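Local coordinates for Non-structural protein 3 (Porcine deltacoronavirus, PDB 6LN0) that probably recognises ADP-ribose through its macro domain and cleaves the viral replicase polyprotein with its papain-like protease domain, at residues L165-V170 / T181-P186; E15-E20 / R148-T153; A65-P70 / H88-K93. One frame throughout, in Å; residues are numbered along the deposited sequence.

Contact 1: L165-V170 / T181-P186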
ATOM      1  N   LEU A 165      -7.700 -19.162  -8.524  1.00 72.55           N
ATOM      2  CA  LEU A 165      -8.581 -18.348  -9.350  1.00 70.68           C
ATOM      3  C   LEU A 165      -9.305 -17.264  -8.564  1.00 67.22           C
ATOM      4  O   LEU A 165      -9.841 -16.336  -9.178  1.00 70.66           O
ATOM      5  CB  LEU A 165      -9.598 -19.244 -10.057  1.00 70.86           C
ATOM      6  CG  LEU A 165      -9.111 -19.810 -11.389  1.00 72.44           C
ATOM      7  CD1 LEU A 165     -10.020 -20.938 -11.849  1.00 77.15           C
ATOM      8  CD2 LEU A 165      -9.043 -18.715 -12.431  1.00 69.24           C
ATOM      9  N   ASN A 166      -9.341 -17.353  -7.236  1.00 65.46           N
ATOM     10  CA  ASN A 166      -9.945 -16.322  -6.399  1.00 70.08           C
ATOM     11  C   ASN A 166      -8.900 -15.547  -5.604  1.00 72.41           C
ATOM     12  O   ASN A 166      -9.215 -14.968  -4.558  1.00 69.46           O
ATOM     13  CB  ASN A 166     -10.988 -16.944  -5.472  1.00 64.95           C
ATOM     14  CG  ASN A 166     -11.931 -17.869  -6.219  1.00 71.80           C
ATOM     15  OD1 ASN A 166     -11.983 -19.070  -5.957  1.00 67.99           O
ATOM     16  ND2 ASN A 166     -12.653 -17.313  -7.193  1.00 72.70           N
ATOM     17  N   ARG A 167      -7.662 -15.527  -6.087  1.00 68.94           N
ATOM     18  CA  ARG A 167      -6.601 -14.757  -5.474  1.00 67.73           C
ATOM     19  C   ARG A 167      -5.885 -13.951  -6.542  1.00 64.06           C
ATOM     20  O   ARG A 167      -5.750 -14.390  -7.689  1.00 61.37           O
ATOM     21  CB  ARG A 167      -5.629 -15.668  -4.732  1.00 67.07           C
ATOM     22  CG  ARG A 167      -6.276 -16.325  -3.526  1.00 71.80           C
ATOM     23  CD  ARG A 167      -5.393 -17.389  -2.932  1.00 71.87           C
ATOM     24  NE  ARG A 167      -4.764 -16.902  -1.712  1.00 74.66           N
ATOM     25  CZ  ARG A 167      -4.940 -17.442  -0.511  1.00 81.65           C
ATOM     26  NH1 ARG A 167      -5.731 -18.505  -0.360  1.00 82.08           N
ATOM     27  NH2 ARG A 167      -4.323 -16.919   0.542  1.00 78.04           N
ATOM     28  N   THR A 168      -5.458 -12.755  -6.156  1.00 65.86           N
ATOM     29  CA  THR A 168      -4.739 -11.846  -7.033  1.00 63.46           C
ATOM     30  C   THR A 168      -3.300 -11.715  -6.541  1.00 56.49           C
ATOM     31  O   THR A 168      -3.043 -11.666  -5.332  1.00 57.02           O
ATOM     32  CB  THR A 168      -5.432 -10.476  -7.089  1.00 67.69           C
ATOM     33  OG1 THR A 168      -5.904 -10.117  -5.784  1.00 68.11           O
ATOM     34  CG2 THR A 168      -6.632 -10.516  -8.043  1.00 61.44           C
ATOM     35  N   ILE A 169      -2.371 -11.686  -7.483  1.00 55.36           N
ATOM     36  CA  ILE A 169      -0.943 -11.673  -7.180  1.00 56.18           C
ATOM     37  C   ILE A 169      -0.483 -10.237  -6.935  1.00 55.58           C
ATOM     38  O   ILE A 169      -0.633  -9.370  -7.800  1.00 55.76           O
ATOM     39  CB  ILE A 169      -0.157 -12.327  -8.321  1.00 56.40           C
ATOM     40  CG1 ILE A 169      -0.829 -13.654  -8.686  1.00 52.74           C
ATOM     41  CG2 ILE A 169       1.275 -12.563  -7.912  1.00 53.07           C
ATOM     42  CD1 ILE A 169      -0.735 -14.678  -7.580  1.00 48.63           C
ATOM     43  N   VAL A 170       0.079  -9.981  -5.757  1.00 54.23           N
ATOM     44  CA  VAL A 170       0.412  -8.636  -5.308  1.00 52.20           C
ATOM     45  C   VAL A 170       1.873  -8.590  -4.877  1.00 53.88           C
ATOM     46  O   VAL A 170       2.321  -9.449  -4.109  1.00 54.00           O
ATOM     47  CB  VAL A 170      -0.485  -8.194  -4.139  1.00 54.80           C
ATOM     48  CG1 VAL A 170      -0.149  -6.744  -3.747  1.00 50.88           C
ATOM     49  CG2 VAL A 170      -1.945  -8.359  -4.500  1.00 52.21           C
ATOM     50  N   THR A 181       6.125 -11.162  -3.091  1.00 46.81           N
ATOM     51  CA  THR A 181       5.003 -11.392  -3.988  1.00 56.39           C
ATOM     52  C   THR A 181       4.013 -12.335  -3.314  1.00 53.75           C
ATOM     53  O   THR A 181       4.369 -13.465  -2.974  1.00 56.36           O
ATOM     54  CB  THR A 181       5.490 -11.995  -5.306  1.00 59.56           C
ATOM     55  OG1 THR A 181       6.474 -11.131  -5.899  1.00 63.24           O
ATOM     56  CG2 THR A 181       4.321 -12.211  -6.258  1.00 55.78           C
ATOM     57  N   LYS A 182       2.780 -11.875  -3.133  1.00 54.95           N
ATOM     58  CA  LYS A 182       1.746 -12.625  -2.430  1.00 53.97           C
ATOM     59  C   LYS A 182       0.558 -12.898  -3.346  1.00 59.32           C
ATOM     60  O   LYS A 182       0.283 -12.138  -4.281  1.00 59.33           O
ATOM     61  CB  LYS A 182       1.262 -11.868  -1.198  1.00 54.38           C
ATOM     62  CG  LYS A 182       2.320 -10.973  -0.565  1.00 57.41           C
ATOM     63  CD  LYS A 182       1.911 -10.514   0.825  1.00 55.50           C
ATOM     64  CE  LYS A 182       3.122 -10.230   1.701  1.00 56.51           C
ATOM     65  NZ  LYS A 182       2.838 -10.340   3.175  1.00 57.03           N
ATOM     66  N   ALA A 183      -0.144 -13.997  -3.067  1.00 58.66           N
ATOM     67  CA  ALA A 183      -1.454 -14.279  -3.647  1.00 60.73           C
ATOM     68  C   ALA A 183      -2.488 -13.969  -2.578  1.00 62.00           C
ATOM     69  O   ALA A 183      -2.556 -14.663  -1.562  1.00 66.82           O
ATOM     70  CB  ALA A 183      -1.558 -15.736  -4.088  1.00 60.47           C
ATOM     71  N   LEU A 184      -3.279 -12.924  -2.777  1.00 56.63           N
ATOM     72  CA  LEU A 184      -4.171 -12.463  -1.724  1.00 60.54           C
ATOM     73  C   LEU A 184      -5.622 -12.654  -2.133  1.00 68.66           C
ATOM     74  O   LEU A 184      -5.966 -12.512  -3.312  1.00 70.47           O
ATOM     75  CB  LEU A 184      -3.925 -10.989  -1.391  1.00 63.42           C
ATOM     76  CG  LEU A 184      -2.562 -10.590  -0.820  1.00 59.84           C
ATOM     77  CD1 LEU A 184      -2.506  -9.081  -0.645  1.00 60.42           C
ATOM     78  CD2 LEU A 184      -2.278 -11.283   0.495  1.00 58.67           C
ATOM     79  N   THR A 185      -6.468 -12.993  -1.154  1.00 67.34           N
ATOM     80  CA  THR A 185      -7.905 -12.989  -1.378  1.00 71.21           C
ATOM     81  C   THR A 185      -8.416 -11.558  -1.278  1.00 72.07           C
ATOM     82  O   THR A 185      -7.789 -10.714  -0.635  1.00 66.63           O
ATOM     83  CB  THR A 185      -8.627 -13.881  -0.360  1.00 70.09           C
ATOM     84  OG1 THR A 185      -8.962 -13.124   0.809  1.00 68.79           O
ATOM     85  CG2 THR A 185      -7.765 -15.057   0.050  1.00 70.43           C
ATOM     86  N   PRO A 186      -9.558 -11.251  -1.908  1.00 76.48           N
ATOM     87  CA  PRO A 186     -10.098  -9.887  -1.798  1.00 68.14           C
ATOM     88  C   PRO A 186     -10.215  -9.446  -0.345  1.00 70.41           C
ATOM     89  O   PRO A 186     -10.203  -8.246  -0.054  1.00 76.91           O
ATOM     90  CB  PRO A 186     -11.463  -9.995  -2.486  1.00 72.26           C
ATOM     91  CG  PRO A 186     -11.285 -11.118  -3.487  1.00 64.89           C
ATOM     92  CD  PRO A 186     -10.357 -12.100  -2.816  1.00 69.05           C
TER
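Strands 168-173 and 180-184 make a beta hairpin, and residues 165-170 and 181-186 are the half of it nearest the macro domain. The backbones run antiparallel, their short axes 152° apart. Thr168 pairs with Leu184 and Val170 with Lys182 as hydrogen-bonded pairs, and Ile169 sits opposite Ala183 as the non-hydrogen-bonded pair between them. The shortest of the backbone bonds is Val170 N to Lys182 O at 2.6 Å, almost along the C=O axis; Leu184 O takes Thr168 N at 2.9 Å and a weak second bond from Thr168 OG1.

The well-packed side owes its packing to Val170, which is buried, and Leu184. Leu184 CD1 is 4.0 Å from Val170 CG2, the two side chains crossing at about a right angle, and helix 186-192 closes over Leu184 with Val189 and Ala192. Thr168 and Lys182 share this face, Thr168 also touching Val189. Thr185, at the N-cap of that helix, uses OG1 to hold Gly188 N. On the opposite, largely solvent-facing side the cover is thin: Ile169 CD1 rests on Ala183 CB at 3.7 Å and Ile169 CG2 meets Thr181 CG2 at 3.5 Å. A hairpin running straight into a helix here is consistent with the ubiquitin-like domain that precedes papain-like proteases in other coronaviruses.

At the open end, the Arg167 chain bends at chi3 (104°) and brings NE to Ala183 O at 3.1 Å. The oxygen lies in the guanidinium plane, but NE approaches from above the carbonyl plane. Thr185 CG2 sits over the centre of one guanidinium face, 3.7 Å from CZ of Arg167. With NH1 held by the Asp163 carboxylate of helix 158-165 and NE by Ala183 O, one side chain links the end of that helix to the far strand of the hairpin.

Contact 2: E15-E20 / R148-T153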
ATOM      1  N   GLU A  15     -18.899 -23.281  -2.171  1.00 65.78           N
ATOM      2  CA  GLU A  15     -18.088 -24.275  -1.488  1.00 66.94           C
ATOM      3  C   GLU A  15     -17.750 -25.395  -2.464  1.00 75.29           C
ATOM      4  O   GLU A  15     -18.598 -25.832  -3.250  1.00 76.64           O
ATOM      5  CB  GLU A  15     -18.793 -24.831  -0.239  1.00 74.42           C
ATOM      6  CG  GLU A  15     -19.908 -25.850  -0.511  1.00 75.74           C
ATOM      7  CD  GLU A  15     -20.990 -25.848   0.570  1.00 83.78           C
ATOM      8  OE1 GLU A  15     -20.961 -26.736   1.456  1.00 83.72           O
ATOM      9  OE2 GLU A  15     -21.870 -24.954   0.533  1.00 86.14           O
ATOM     10  N   LEU A  16     -16.497 -25.841  -2.430  1.00 73.92           N
ATOM     11  CA  LEU A  16     -16.003 -26.872  -3.331  1.00 66.52           C
ATOM     12  C   LEU A  16     -15.778 -28.127  -2.507  1.00 76.08           C
ATOM     13  O   LEU A  16     -14.844 -28.185  -1.700  1.00 78.92           O
ATOM     14  CB  LEU A  16     -14.725 -26.430  -4.025  1.00 66.90           C
ATOM     15  CG  LEU A  16     -14.441 -27.165  -5.324  1.00 68.89           C
ATOM     16  CD1 LEU A  16     -13.716 -26.248  -6.265  1.00 69.10           C
ATOM     17  CD2 LEU A  16     -13.613 -28.391  -5.053  1.00 74.40           C
ATOM     18  N   VAL A  17     -16.624 -29.127  -2.714  1.00 77.37           N
ATOM     19  CA  VAL A  17     -16.631 -30.321  -1.883  1.00 74.91           C
ATOM     20  C   VAL A  17     -15.967 -31.477  -2.625  1.00 78.68           C
ATOM     21  O   VAL A  17     -15.987 -31.570  -3.864  1.00 70.85           O
ATOM     22  CB  VAL A  17     -18.073 -30.637  -1.439  1.00 76.66           C
ATOM     23  CG1 VAL A  17     -18.178 -32.012  -0.802  1.00 76.19           C
ATOM     24  CG2 VAL A  17     -18.533 -29.562  -0.459  1.00 74.83           C
ATOM     25  N   VAL A  18     -15.370 -32.371  -1.834  1.00 85.45           N
ATOM     26  CA  VAL A  18     -14.384 -33.357  -2.261  1.00 84.58           C
ATOM     27  C   VAL A  18     -15.001 -34.554  -2.990  1.00 80.78           C
ATOM     28  O   VAL A  18     -14.916 -34.642  -4.222  1.00 78.90           O
ATOM     29  CB  VAL A  18     -13.568 -33.802  -1.029  1.00 85.53           C
ATOM     30  CG1 VAL A  18     -12.476 -32.788  -0.747  1.00 78.41           C
ATOM     31  CG2 VAL A  18     -14.476 -33.933   0.215  1.00 75.94           C
ATOM     32  N   GLY A  19     -15.630 -35.477  -2.236  1.00 84.37           N
ATOM     33  CA  GLY A  19     -16.012 -36.795  -2.733  1.00 88.25           C
ATOM     34  C   GLY A  19     -17.170 -36.830  -3.712  1.00 84.63           C
ATOM     35  O   GLY A  19     -17.450 -35.852  -4.411  1.00 87.93           O
ATOM     36  N   GLU A  20     -17.863 -37.969  -3.770  1.00 86.91           N
ATOM     37  CA  GLU A  20     -18.882 -38.151  -4.805  1.00 83.42           C
ATOM     38  C   GLU A  20     -20.280 -37.728  -4.343  1.00 79.14           C
ATOM     39  O   GLU A  20     -20.523 -37.450  -3.174  1.00 76.30           O
ATOM     40  CB  GLU A  20     -18.905 -39.596  -5.321  1.00 76.86           C
ATOM     41  CG  GLU A  20     -19.896 -39.856  -6.510  1.00 82.55           C
ATOM     42  CD  GLU A  20     -19.879 -38.780  -7.644  1.00 88.52           C
ATOM     43  OE1 GLU A  20     -19.912 -37.558  -7.378  1.00 93.30           O
ATOM     44  OE2 GLU A  20     -19.869 -39.163  -8.840  1.00 89.64           O
ATOM     45  N   ARG A 148     -25.882 -20.257  -0.894  1.00 69.04           N
ATOM     46  CA  ARG A 148     -24.920 -21.349  -0.820  1.00 70.80           C
ATOM     47  C   ARG A 148     -24.904 -22.154  -2.124  1.00 70.22           C
ATOM     48  O   ARG A 148     -25.961 -22.494  -2.670  1.00 67.31           O
ATOM     49  CB  ARG A 148     -25.269 -22.240   0.367  1.00 67.51           C
ATOM     50  CG  ARG A 148     -24.454 -23.497   0.456  1.00 71.99           C
ATOM     51  CD  ARG A 148     -25.166 -24.556   1.305  1.00 70.19           C
ATOM     52  NE  ARG A 148     -24.348 -25.758   1.419  1.00 73.65           N
ATOM     53  CZ  ARG A 148     -24.810 -27.008   1.405  1.00 76.38           C
ATOM     54  NH1 ARG A 148     -23.955 -28.015   1.511  1.00 77.31           N
ATOM     55  NH2 ARG A 148     -26.111 -27.260   1.298  1.00 70.04           N
ATOM     56  N   VAL A 149     -23.698 -22.438  -2.634  1.00 68.83           N
ATOM     57  CA  VAL A 149     -23.497 -23.200  -3.872  1.00 68.22           C
ATOM     58  C   VAL A 149     -22.409 -24.245  -3.653  1.00 67.65           C
ATOM     59  O   VAL A 149     -21.379 -23.962  -3.035  1.00 70.98           O
ATOM     60  CB  VAL A 149     -23.111 -22.300  -5.066  1.00 61.67           C
ATOM     61  CG1 VAL A 149     -22.985 -23.140  -6.320  1.00 58.12           C
ATOM     62  CG2 VAL A 149     -24.135 -21.213  -5.260  1.00 64.59           C
ATOM     63  N   THR A 150     -22.616 -25.442  -4.197  1.00 66.60           N
ATOM     64  CA  THR A 150     -21.744 -26.582  -3.952  1.00 62.86           C
ATOM     65  C   THR A 150     -21.235 -27.131  -5.274  1.00 61.98           C
ATOM     66  O   THR A 150     -22.027 -27.613  -6.089  1.00 63.90           O
ATOM     67  CB  THR A 150     -22.493 -27.678  -3.199  1.00 65.03           C
ATOM     68  OG1 THR A 150     -22.832 -27.218  -1.887  1.00 69.60           O
ATOM     69  CG2 THR A 150     -21.640 -28.925  -3.102  1.00 62.49           C
ATOM     70  N   LEU A 151     -19.926 -27.076  -5.481  1.00 62.31           N
ATOM     71  CA  LEU A 151     -19.306 -27.796  -6.582  1.00 60.61           C
ATOM     72  C   LEU A 151     -18.680 -29.076  -6.068  1.00 60.99           C
ATOM     73  O   LEU A 151     -18.311 -29.193  -4.897  1.00 65.23           O
ATOM     74  CB  LEU A 151     -18.235 -26.978  -7.289  1.00 69.38           C
ATOM     75  CG  LEU A 151     -18.471 -25.512  -7.558  1.00 68.65           C
ATOM     76  CD1 LEU A 151     -17.882 -24.823  -6.377  1.00 69.80           C
ATOM     77  CD2 LEU A 151     -17.740 -25.113  -8.821  1.00 64.26           C
ATOM     78  N   VAL A 152     -18.539 -30.032  -6.976  1.00 61.14           N
ATOM     79  CA  VAL A 152     -18.178 -31.398  -6.632  1.00 67.32           C
ATOM     80  C   VAL A 152     -17.061 -31.837  -7.557  1.00 64.71           C
ATOM     81  O   VAL A 152     -17.163 -31.672  -8.780  1.00 59.11           O
ATOM     82  CB  VAL A 152     -19.383 -32.353  -6.744  1.00 64.90           C
ATOM     83  CG1 VAL A 152     -18.939 -33.798  -6.496  1.00 68.22           C
ATOM     84  CG2 VAL A 152     -20.483 -31.936  -5.769  1.00 57.47           C
ATOM     85  N   THR A 153     -16.011 -32.426  -6.976  1.00 71.30           N
ATOM     86  CA  THR A 153     -14.789 -32.667  -7.734  1.00 80.14           C
ATOM     87  C   THR A 153     -14.405 -34.154  -7.804  1.00 78.54           C
ATOM     88  O   THR A 153     -14.709 -34.817  -8.801  1.00 76.97           O
ATOM     89  CB  THR A 153     -13.662 -31.787  -7.148  1.00 75.44           C
ATOM     90  OG1 THR A 153     -12.426 -32.035  -7.826  1.00 80.86           O
ATOM     91  CG2 THR A 153     -13.496 -31.953  -5.608  1.00 77.88           C
TER
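Glu15 CG is in the crowded position between its backbone N and carbonyl carbon (chi1 77°), and the chain then extends towards the neighbouring strand. Arg148 answers with CG anti to its own backbone N (chi1 173°) and a straight run out to NE. The two chains cross obliquely, and arginine grips the carboxylate side-on: NE reaches Glu15 OE2 at 2.8 Å, NH1 reaches Glu15 OE1 at 3.3 Å. With the carboxylate and guanidinium planes 58° apart, both oxygens are met from above the carboxylate plane. Thr150 OG1, itself bonded to His116 NE2, sits over the rim of one guanidinium face, and Arg148 NH2 goes on to Lys25 O.

Beneath the salt bridge the backbones run parallel, joining the edge strand 10-17 of the macro domain sheet to the strand last in sequence, 146-152, which lies next to it and bonds to strand 117-120 on its other side. Glu15 straddles its partner Thr150, N to Val149 O (2.7 Å) and O to Leu151 N (2.9 Å). Val17 straddles Val152, N to Leu151 O and O to Thr153 N, the last being the longest of the four at 3.2 Å.

Leu16 and Leu151 share the face covered by Leu135 of helix 131-141. At the strand ends the Leu16 and Thr153 side chains cross at about a right angle, with CD2 of Leu16 3.6 Å from CG2 of Thr153. That methyl lies 3.1 Å from Val17 O, while Thr153 OG1 is hydrogen-bonded to His158 ND1.

Contact 3: A65-P70 / H88-K93; sequences APISGP and HVVPPK
This is a small apolar loop-to-strand contact at the edge of the macro domain sheet. Residues 65-70 lead from helix 55-64 into the outermost strand 71-74, and they brush the end of strand 83-89 where the chain leaves the sheet through Val90 and the prolines behind it. Two places carry the contact.

At the first, Pro70 lies obliquely against Val89: Pro70 CB is 3.6 Å from Val89 CG1, the methyl anti to the valine carbonyl carbon, and CG of the same proline follows at 3.9 Å from that methyl. The proline also makes a bent CA-H...O contact, Pro70 CA 3.1 Å from His88 O. Ser109 of helix 99-110 touches both Pro70 and Val89.

At the second, the crowded first torsion of Ile67 (chi1 60°) places CG1 between its backbone N and carbonyl carbon, and the nearly anti chi2 carries CD1 out towards strand 83-89. There Ile67 CD1 comes to 4.2 Å from His88 CB, the two side chains crossing at about a right angle, and 4.4 Å from Val90 CG2. These are loose van der Waals distances. Leu39 adds apolar cover to both Ile67 and His88.

The imidazole leads away from the loop and is held elsewhere, ND1 by Leu71 O and NE2 by Tyr57 OH. The carbonyl suggests that ND1 carries a proton. Independently of that, bonds at both ring nitrogens would fix the rotation of the buried ring, while the loop contributes methyl and ring carbons to the side chains beside it.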
ATOM      1  N   ALA A  65     -35.836 -38.303 -24.692  1.00 61.74           N
ATOM      2  CA  ALA A  65     -35.161 -38.792 -25.896  1.00 63.75           C
ATOM      3  C   ALA A  65     -34.052 -37.804 -26.270  1.00 63.42           C
ATOM      4  O   ALA A  65     -33.135 -37.678 -25.454  1.00 71.40           O
ATOM      5  CB  ALA A  65     -36.218 -39.096 -26.973  1.00 64.62           C
ATOM      6  N   PRO A  66     -34.012 -37.093 -27.409  1.00 66.55           N
ATOM      7  CA  PRO A  66     -32.930 -36.105 -27.499  1.00 67.41           C
ATOM      8  C   PRO A  66     -33.374 -34.759 -26.946  1.00 67.14           C
ATOM      9  O   PRO A  66     -34.497 -34.307 -27.183  1.00 61.68           O
ATOM     10  CB  PRO A  66     -32.656 -36.028 -29.006  1.00 67.86           C
ATOM     11  CG  PRO A  66     -33.984 -36.177 -29.605  1.00 60.92           C
ATOM     12  CD  PRO A  66     -34.759 -37.114 -28.693  1.00 66.03           C
ATOM     13  N   ILE A  67     -32.488 -34.121 -26.174  1.00 69.69           N
ATOM     14  CA  ILE A  67     -32.744 -32.793 -25.616  1.00 68.80           C
ATOM     15  C   ILE A  67     -31.823 -31.784 -26.279  1.00 72.18           C
ATOM     16  O   ILE A  67     -30.609 -32.009 -26.395  1.00 68.86           O
ATOM     17  CB  ILE A  67     -32.578 -32.744 -24.086  1.00 64.81           C
ATOM     18  CG1 ILE A  67     -31.162 -33.127 -23.653  1.00 63.72           C
ATOM     19  CG2 ILE A  67     -33.632 -33.592 -23.409  1.00 64.67           C
ATOM     20  CD1 ILE A  67     -30.809 -32.634 -22.250  1.00 62.77           C
ATOM     21  N   SER A  68     -32.403 -30.656 -26.680  1.00 76.19           N
ATOM     22  CA  SER A  68     -31.680 -29.548 -27.289  1.00 70.27           C
ATOM     23  C   SER A  68     -31.197 -28.521 -26.258  1.00 78.10           C
ATOM     24  O   SER A  68     -30.038 -28.086 -26.300  1.00 81.78           O
ATOM     25  CB  SER A  68     -32.580 -28.881 -28.325  1.00 71.22           C
ATOM     26  OG  SER A  68     -32.306 -27.499 -28.372  1.00 74.67           O
ATOM     27  N   GLY A  69     -32.068 -28.107 -25.340  1.00 73.00           N
ATOM     28  CA  GLY A  69     -31.672 -27.199 -24.288  1.00 64.37           C
ATOM     29  C   GLY A  69     -31.775 -27.880 -22.945  1.00 63.77           C
ATOM     30  O   GLY A  69     -32.134 -29.063 -22.860  1.00 59.66           O
ATOM     31  N   PRO A  70     -31.484 -27.145 -21.866  1.00 54.50           N
ATOM     32  CA  PRO A  70     -31.540 -27.744 -20.524  1.00 49.41           C
ATOM     33  C   PRO A  70     -32.933 -28.252 -20.203  1.00 52.61           C
ATOM     34  O   PRO A  70     -33.934 -27.665 -20.609  1.00 55.02           O
ATOM     35  CB  PRO A  70     -31.148 -26.594 -19.587  1.00 46.04           C
ATOM     36  CG  PRO A  70     -30.589 -25.522 -20.490  1.00 51.38           C
ATOM     37  CD  PRO A  70     -31.278 -25.691 -21.810  1.00 51.52           C
ATOM     38  N   HIS A  88     -30.506 -30.915 -16.319  1.00 43.10           N
ATOM     39  CA  HIS A  88     -29.648 -31.560 -17.304  1.00 50.61           C
ATOM     40  C   HIS A  88     -29.127 -30.514 -18.265  1.00 52.32           C
ATOM     41  O   HIS A  88     -29.917 -29.772 -18.853  1.00 55.06           O
ATOM     42  CB  HIS A  88     -30.392 -32.637 -18.111  1.00 46.87           C
ATOM     43  CG  HIS A  88     -31.018 -33.696 -17.269  1.00 50.06           C
ATOM     44  ND1 HIS A  88     -32.150 -33.472 -16.516  1.00 50.89           N
ATOM     45  CD2 HIS A  88     -30.667 -34.987 -17.049  1.00 56.83           C
ATOM     46  CE1 HIS A  88     -32.474 -34.584 -15.873  1.00 55.13           C
ATOM     47  NE2 HIS A  88     -31.585 -35.516 -16.172  1.00 52.75           N
ATOM     48  N   VAL A  89     -27.810 -30.499 -18.468  1.00 48.80           N
ATOM     49  CA  VAL A  89     -27.179 -29.621 -19.441  1.00 57.90           C
ATOM     50  C   VAL A  89     -26.057 -30.360 -20.153  1.00 57.72           C
ATOM     51  O   VAL A  89     -25.376 -31.210 -19.571  1.00 55.41           O
ATOM     52  CB  VAL A  89     -26.649 -28.349 -18.770  1.00 53.48           C
ATOM     53  CG1 VAL A  89     -27.813 -27.455 -18.451  1.00 48.80           C
ATOM     54  CG2 VAL A  89     -25.890 -28.721 -17.510  1.00 52.85           C
ATOM     55  N   VAL A  90     -25.856 -30.006 -21.420  1.00 53.97           N
ATOM     56  CA  VAL A  90     -24.880 -30.663 -22.286  1.00 57.32           C
ATOM     57  C   VAL A  90     -23.593 -29.845 -22.313  1.00 64.91           C
ATOM     58  O   VAL A  90     -23.534 -28.811 -22.999  1.00 65.56           O
ATOM     59  CB  VAL A  90     -25.453 -30.855 -23.699  1.00 58.58           C
ATOM     60  CG1 VAL A  90     -24.495 -31.645 -24.564  1.00 55.52           C
ATOM     61  CG2 VAL A  90     -26.801 -31.549 -23.617  1.00 59.44           C
ATOM     62  N   PRO A  91     -22.554 -30.244 -21.583  1.00 62.82           N
ATOM     63  CA  PRO A  91     -21.296 -29.512 -21.647  1.00 62.76           C
ATOM     64  C   PRO A  91     -20.755 -29.517 -23.073  1.00 69.44           C
ATOM     65  O   PRO A  91     -21.038 -30.442 -23.852  1.00 74.53           O
ATOM     66  CB  PRO A  91     -20.376 -30.288 -20.699  1.00 63.68           C
ATOM     67  CG  PRO A  91     -21.289 -31.092 -19.828  1.00 58.78           C
ATOM     68  CD  PRO A  91     -22.482 -31.399 -20.666  1.00 58.79           C
ATOM     69  N   PRO A  92     -19.993 -28.497 -23.445  1.00 70.68           N
ATOM     70  CA  PRO A  92     -19.226 -28.595 -24.688  1.00 74.39           C
ATOM     71  C   PRO A  92     -18.113 -29.610 -24.500  1.00 78.08           C
ATOM     72  O   PRO A  92     -17.635 -29.843 -23.384  1.00 76.36           O
ATOM     73  CB  PRO A  92     -18.670 -27.180 -24.867  1.00 74.28           C
ATOM     74  CG  PRO A  92     -18.487 -26.716 -23.461  1.00 74.57           C
ATOM     75  CD  PRO A  92     -19.654 -27.280 -22.689  1.00 72.00           C
ATOM     76  N   LYS A  93     -17.695 -30.233 -25.599  1.00 81.13           N
ATOM     77  CA  LYS A  93     -16.738 -31.326 -25.476  1.00 88.82           C
ATOM     78  C   LYS A  93     -15.273 -30.860 -25.484  1.00 88.66           C
ATOM     79  O   LYS A  93     -14.370 -31.682 -25.678  1.00 93.24           O
ATOM     80  CB  LYS A  93     -16.982 -32.379 -26.561  1.00 83.64           C
ATOM     81  CG  LYS A  93     -16.645 -33.793 -26.061  1.00 90.40           C
ATOM     82  CD  LYS A  93     -17.110 -34.870 -27.022  1.00 89.28           C
ATOM     83  CE  LYS A  93     -16.848 -34.468 -28.460  1.00 89.79           C
ATOM     84  NZ  LYS A  93     -16.378 -35.621 -29.283  1.00 87.16           N
TER

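How the contacts relate
Contacts 2 and 3 both reach the six-stranded macro domain sheet, towards its two opposite edges: contact 2 pairs outermost strand 10-17 with 146-152, while contact 3 lays the approach to the other outermost strand, 71-74, against the end of 83-89. Both are partly buried, contact 2 with the buried side of strand 146-152. Contact 1 belongs to the next unit along the chain, a surface hairpin with nearest atoms about 7 Å from contact 2. Contacts 1 and 2 combine backbone bonds with an arginine, which across the contact meets a carbonyl in contact 1, its charge paired with Asp163 outside the segments, and a carboxylate in contact 2. Contact 3 relies on apolar contacts and one CA-H...O contact.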